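Local atomic coordinates of Thiol:disulfide interchange protein DsbA (Neisseria meningitidis MC58, PDB entry 3HZ8), a protein that probably introduces disulfide bonds into proteins of the periplasm, acting as a thiol-disulfide oxidoreductase of the DsbA subfamily within the thioredoxin family. Residues R60-W66 / M143-T147; F35-C39 / G154-V158. The protein carries 1 engineered substitution. All coordinates share one frame; numbering follows the deposited sequence.

Contact 1: residues R60-W66 / M143-T147; sequences RTEHVVW and MQELT
The hydroxyl of T147 sits between the two backbones: OG1 accepts the amide of V65, with N at 3.2 Å and an N-H...O angle of 154°, and gives its own proton to the carbonyl O of M143, 2.8 Å from OG1. That carbonyl also receives the T147 amide of the helix, the two donors arriving from opposite faces of its plane. Because OG1 stands beside its own backbone N (chi1 -58°), it can serve the preceding helical turn and V65 together, while CG2 comes obliquely to CD1 and NE1 of W66, whose NE1 is bonded to the carbonyl of I152. A threonine suits this place by offering a hydroxyl and a methyl from one carbon.

One turn earlier, M143, its chain extended beyond CG, passes alongside the backbone of H63, and its SD takes a weak hydrogen bond from H63 N at 3.4 Å. Its CG lies 3.2 Å from E62 OE1. The other carboxylate oxygen of E62 uses its anti lone pair for a nearly straight salt bridge with R60, NE to OE2 2.8 Å, in the guanidinium plane; R60 NH1 goes on to E27. L146 CD1, 3.6 Å from R60 NH2, packs against both members of the pair, probably helping to keep water from it. V65 lays its branched CB across Q144, CB to CB 3.8 Å, against the aliphatic part of a glutamine whose NE2 bonds to E148.

Residues 60-63, on the strand at the sheet edge, thus cross residues 143-147 of helix 134-149 almost perpendicularly, at 86°. The buried H63 carbonyl meets M143 CB and has no hydrogen-bond partner in the model. One weak sulfur bond, close van der Waals contacts and the threonine bridge join the segments, the last satisfying the V65 amide just beyond the strand.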
loop_
_atom_site.group_PDB
_atom_site.type_symbol
_atom_site.label_atom_id
_atom_site.label_comp_id
_atom_site.label_asym_id
_atom_site.label_seq_id
_atom_site.Cartn_x
_atom_site.Cartn_y
_atom_site.Cartn_z
ATOM N N ARG A 60 2.919 0.564 5.162
ATOM C CA ARG A 60 3.670 0.827 3.940
ATOM C C ARG A 60 2.786 0.413 2.780
ATOM O O ARG A 60 2.164 -0.656 2.838
ATOM C CB ARG A 60 4.932 -0.037 3.931
ATOM C CG ARG A 60 5.673 -0.158 2.600
ATOM C CD ARG A 60 6.785 -1.196 2.744
ATOM N NE ARG A 60 7.639 -1.335 1.564
ATOM C CZ ARG A 60 8.630 -2.222 1.466
ATOM N NH1 ARG A 60 8.898 -3.043 2.478
ATOM N NH2 ARG A 60 9.376 -2.271 0.363
ATOM N N THR A 61 2.753 1.221 1.725
ATOM C CA THR A 61 1.980 0.852 0.536
ATOM C C THR A 61 2.843 0.890 -0.717
ATOM O O THR A 61 3.725 1.739 -0.844
ATOM C CB THR A 61 0.715 1.717 0.379
ATOM O OG1 THR A 61 1.094 3.075 0.150
ATOM C CG2 THR A 61 -0.134 1.651 1.639
ATOM N N GLU A 62 2.603 -0.059 -1.617
ATOM C CA GLU A 62 3.349 -0.144 -2.877
ATOM C C GLU A 62 2.360 -0.445 -4.001
ATOM O O GLU A 62 1.524 -1.350 -3.863
ATOM C CB GLU A 62 4.389 -1.269 -2.808
ATOM C CG GLU A 62 5.374 -1.191 -1.614
ATOM C CD GLU A 62 6.395 -0.041 -1.718
ATOM O OE1 GLU A 62 6.476 0.615 -2.779
ATOM O OE2 GLU A 62 7.128 0.203 -0.729
ATOM N N HIS A 63 2.433 0.320 -5.088
ATOM C CA HIS A 63 1.538 0.111 -6.238
ATOM C C HIS A 63 2.151 -0.937 -7.146
ATOM O O HIS A 63 3.339 -0.848 -7.477
ATOM C CB HIS A 63 1.361 1.429 -7.004
ATOM C CG HIS A 63 0.180 1.472 -7.924
ATOM N ND1 HIS A 63 0.091 0.733 -9.086
ATOM C CD2 HIS A 63 -0.946 2.222 -7.872
ATOM C CE1 HIS A 63 -1.064 0.987 -9.679
ATOM N NE2 HIS A 63 -1.703 1.904 -8.975
ATOM N N VAL A 64 1.367 -1.936 -7.547
ATOM C CA VAL A 64 1.890 -2.953 -8.468
ATOM C C VAL A 64 2.198 -2.353 -9.845
ATOM O O VAL A 64 1.609 -1.340 -10.243
ATOM C CB VAL A 64 0.939 -4.185 -8.629
ATOM C CG1 VAL A 64 0.869 -4.973 -7.320
ATOM C CG2 VAL A 64 -0.451 -3.789 -9.148
ATOM N N VAL A 65 3.137 -2.969 -10.566
ATOM C CA VAL A 65 3.412 -2.579 -11.953
ATOM C C VAL A 65 3.394 -3.852 -12.797
ATOM O O VAL A 65 4.314 -4.671 -12.720
ATOM C CB VAL A 65 4.751 -1.808 -12.101
ATOM C CG1 VAL A 65 5.021 -1.462 -13.572
ATOM C CG2 VAL A 65 4.751 -0.564 -11.217
ATOM N N TRP A 66 2.321 -4.019 -13.571
ATOM C CA TRP A 66 2.070 -5.247 -14.327
ATOM C C TRP A 66 2.233 -5.039 -15.834
ATOM O O TRP A 66 2.173 -5.990 -16.602
ATOM C CB TRP A 66 0.653 -5.748 -14.028
ATOM C CG TRP A 66 0.520 -6.387 -12.676
ATOM C CD1 TRP A 66 1.510 -7.002 -11.957
ATOM C CD2 TRP A 66 -0.676 -6.510 -11.895
ATOM N NE1 TRP A 66 1.004 -7.490 -10.771
ATOM C CE2 TRP A 66 -0.333 -7.199 -10.705
ATOM C CE3 TRP A 66 -1.995 -6.077 -12.073
ATOM C CZ2 TRP A 66 -1.272 -7.490 -9.714
ATOM C CZ3 TRP A 66 -2.935 -6.389 -11.094
ATOM C CH2 TRP A 66 -2.564 -7.088 -9.924
ATOM N N MET A 143 8.841 -0.105 -6.977
ATOM C CA MET A 143 7.553 -0.819 -6.965
ATOM C C MET A 143 7.495 -1.897 -8.046
ATOM O O MET A 143 7.003 -3.007 -7.807
ATOM C CB MET A 143 6.394 0.172 -7.103
ATOM C CG MET A 143 6.288 1.131 -5.932
ATOM S SD MET A 143 4.935 2.295 -6.145
ATOM C CE MET A 143 5.264 3.488 -4.832
ATOM N N GLN A 144 7.995 -1.588 -9.240
ATOM C CA GLN A 144 8.041 -2.604 -10.276
ATOM C C GLN A 144 8.944 -3.771 -9.898
ATOM O O GLN A 144 8.573 -4.927 -10.096
ATOM C CB GLN A 144 8.480 -2.025 -11.624
ATOM C CG GLN A 144 8.390 -3.041 -12.738
ATOM C CD GLN A 144 8.678 -2.461 -14.104
ATOM O OE1 GLN A 144 8.713 -1.245 -14.286
ATOM N NE2 GLN A 144 8.884 -3.337 -15.072
ATOM N N GLU A 145 10.128 -3.447 -9.366
ATOM C CA GLU A 145 11.060 -4.462 -8.892
ATOM C C GLU A 145 10.430 -5.379 -7.841
ATOM O O GLU A 145 10.590 -6.578 -7.916
ATOM C CB GLU A 145 12.339 -3.807 -8.362
ATOM C CG GLU A 145 13.417 -4.796 -7.904
ATOM C CD GLU A 145 13.455 -4.981 -6.389
ATOM O OE1 GLU A 145 13.796 -4.003 -5.682
ATOM O OE2 GLU A 145 13.149 -6.104 -5.904
ATOM N N LEU A 146 9.721 -4.811 -6.868
ATOM C CA LEU A 146 9.049 -5.631 -5.855
ATOM C C LEU A 146 7.995 -6.539 -6.476
ATOM O O LEU A 146 7.891 -7.713 -6.129
ATOM C CB LEU A 146 8.399 -4.763 -4.779
ATOM C CG LEU A 146 9.347 -3.952 -3.896
ATOM C CD1 LEU A 146 8.561 -2.946 -3.075
ATOM C CD2 LEU A 146 10.164 -4.873 -2.981
ATOM N N THR A 147 7.201 -5.979 -7.383
ATOM C CA THR A 147 6.142 -6.734 -8.053
ATOM C C THR A 147 6.704 -7.996 -8.711
ATOM O O THR A 147 6.159 -9.091 -8.547
ATOM C CB THR A 147 5.409 -5.848 -9.107
ATOM O OG1 THR A 147 4.860 -4.687 -8.472
ATOM C CG2 THR A 147 4.274 -6.632 -9.797
#

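Contact 2: residues F35-C39 / G154-V158. Engineered in segment 154-158: V155 (natural residue Thr).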
loop_
_atom_site.group_PDB
_atom_site.type_symbol
_atom_site.label_atom_id
_atom_site.label_comp_id
_atom_site.label_asym_id
_atom_site.label_seq_id
_atom_site.Cartn_x
_atom_site.Cartn_y
_atom_site.Cartn_z
ATOM N N PHE A 35 -6.588 1.403 -9.834
ATOM C CA PHE A 35 -7.669 0.962 -10.751
ATOM C C PHE A 35 -8.550 -0.108 -10.130
ATOM O O PHE A 35 -9.484 -0.582 -10.766
ATOM C CB PHE A 35 -7.038 0.329 -11.994
ATOM C CG PHE A 35 -5.952 -0.662 -11.650
ATOM C CD1 PHE A 35 -6.278 -1.899 -11.088
ATOM C CD2 PHE A 35 -4.601 -0.347 -11.830
ATOM C CE1 PHE A 35 -5.298 -2.816 -10.721
ATOM C CE2 PHE A 35 -3.617 -1.249 -11.456
ATOM C CZ PHE A 35 -3.958 -2.487 -10.899
ATOM N N CYS A 36 -8.206 -0.536 -8.914
ATOM C CA CYS A 36 -8.696 -1.787 -8.334
ATOM C C CYS A 36 -9.911 -1.572 -7.404
ATOM O O CYS A 36 -9.770 -1.006 -6.320
ATOM C CB CYS A 36 -7.496 -2.444 -7.612
ATOM S SG CYS A 36 -7.791 -3.714 -6.365
ATOM N N PRO A 37 -11.118 -2.013 -7.834
ATOM C CA PRO A 37 -12.271 -1.795 -6.959
ATOM C C PRO A 37 -12.180 -2.394 -5.561
ATOM O O PRO A 37 -12.587 -1.739 -4.599
ATOM C CB PRO A 37 -13.438 -2.403 -7.749
ATOM C CG PRO A 37 -12.998 -2.285 -9.179
ATOM C CD PRO A 37 -11.530 -2.626 -9.115
ATOM N N HIS A 38 -11.641 -3.597 -5.428
ATOM C CA HIS A 38 -11.541 -4.192 -4.099
ATOM C C HIS A 38 -10.544 -3.429 -3.240
ATOM O O HIS A 38 -10.709 -3.338 -2.018
ATOM C CB HIS A 38 -11.229 -5.684 -4.184
ATOM C CG HIS A 38 -12.429 -6.519 -4.515
ATOM N ND1 HIS A 38 -13.715 -6.104 -4.243
ATOM C CD2 HIS A 38 -12.538 -7.750 -5.066
ATOM C CE1 HIS A 38 -14.566 -7.035 -4.633
ATOM N NE2 HIS A 38 -13.878 -8.048 -5.129
ATOM N N CYS A 39 -9.516 -2.875 -3.882
ATOM C CA CYS A 39 -8.539 -2.046 -3.183
ATOM C C CYS A 39 -9.192 -0.755 -2.666
ATOM O O CYS A 39 -8.871 -0.297 -1.568
ATOM C CB CYS A 39 -7.376 -1.677 -4.104
ATOM S SG CYS A 39 -6.515 -3.084 -4.834
ATOM N N GLY A 154 -1.722 -10.419 -7.581
ATOM C CA GLY A 154 -3.099 -10.062 -7.220
ATOM C C GLY A 154 -3.104 -8.896 -6.249
ATOM O O GLY A 154 -2.180 -8.741 -5.450
ATOM N N VAL A 155 -4.133 -8.059 -6.323
ATOM C CA VAL A 155 -4.276 -6.948 -5.391
ATOM C C VAL A 155 -5.726 -6.911 -4.908
ATOM O O VAL A 155 -6.636 -7.290 -5.647
ATOM C CB VAL A 155 -3.885 -5.587 -6.030
ATOM C CG1 VAL A 155 -2.395 -5.519 -6.237
ATOM C CG2 VAL A 155 -4.625 -5.343 -7.345
ATOM N N PRO A 156 -5.952 -6.474 -3.666
ATOM C CA PRO A 156 -4.942 -6.091 -2.680
ATOM C C PRO A 156 -4.264 -7.301 -2.084
ATOM O O PRO A 156 -4.880 -8.360 -1.966
ATOM C CB PRO A 156 -5.747 -5.375 -1.592
ATOM C CG PRO A 156 -7.144 -5.918 -1.721
ATOM C CD PRO A 156 -7.336 -6.323 -3.168
ATOM N N THR A 157 -2.992 -7.137 -1.721
ATOM C CA THR A 157 -2.237 -8.159 -0.978
ATOM C C THR A 157 -1.649 -7.459 0.248
ATOM O O THR A 157 -1.049 -6.392 0.117
ATOM C CB THR A 157 -1.090 -8.763 -1.846
ATOM O OG1 THR A 157 -1.659 -9.559 -2.901
ATOM C CG2 THR A 157 -0.146 -9.650 -1.018
ATOM N N VAL A 158 -1.833 -8.031 1.437
ATOM C CA VAL A 158 -1.271 -7.432 2.644
ATOM C C VAL A 158 -0.335 -8.426 3.292
ATOM O O VAL A 158 -0.707 -9.575 3.508
ATOM C CB VAL A 158 -2.383 -7.002 3.646
ATOM C CG1 VAL A 158 -1.769 -6.486 4.974
ATOM C CG2 VAL A 158 -3.283 -5.934 3.010
#
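C39 SG rests against the peptide that joins V155 to P156, at the active site of a thioredoxin fold: the CxxC motif at the start of helix 37-50 faces the cis-proline loop that leads into strand 157-160. As in other thioredoxin-fold oxidoreductases, this loop beside the disulfide probably helps to hold the substrate. The two cysteines form the redox-active disulfide, here oxidised, with C36 SG and C39 SG 2.1 Å apart.

Contacts of sulfur with the loop dominate. C39 SG approaches P156 at the ring nitrogen, 3.6 Å from N, while V155 CB lies 3.8 Å from the same sulfur. C36 occupies the N-cap position; its SG, anti to the backbone N (chi1 161°), reaches V155 CG2 at 3.7 Å. The peptide bond before P156 is cis, and the ring's CD lies against C39 SG and H38 CB; proline suits the site because it adopts the cis form more readily than other residues. V155 is an engineered residue, threonine in the natural protein.

Carbon-to-carbon packing lies around the sulfurs. The ring of F35 meets V155 CG2 obliquely, CE1 to CG2 4.3 Å, and the P156 ring also packs on W171 of helix 171-191.

No hydrogen bond joins the two segments. Within the loop, T157 OG1 donates to the carbonyl O of G154 at 2.7 Å, from above the carbonyl plane, 45° out of it.

From the N terminus the chain first passes 35-39, which leads into helix 37-50, and then 60-66 at the end of strand 57-63. After a long, chiefly helical excursion it comes back as helix 134-149, where 143-147 closes contact 1 on the strand. Soon afterwards 154-158 closes contact 2, so contact 1 lies wholly within the larger loop. Contact 1 ties the edge strand to helix 134-149; contact 2 sets the CxxC at the start of helix 37-50 against the loop that enters strand 157-160 of the same sheet. The two meet directly: V64 CG1 packs 3.5 Å from V155 CG1, W66 borders G154 and V155, and H63 touches F35.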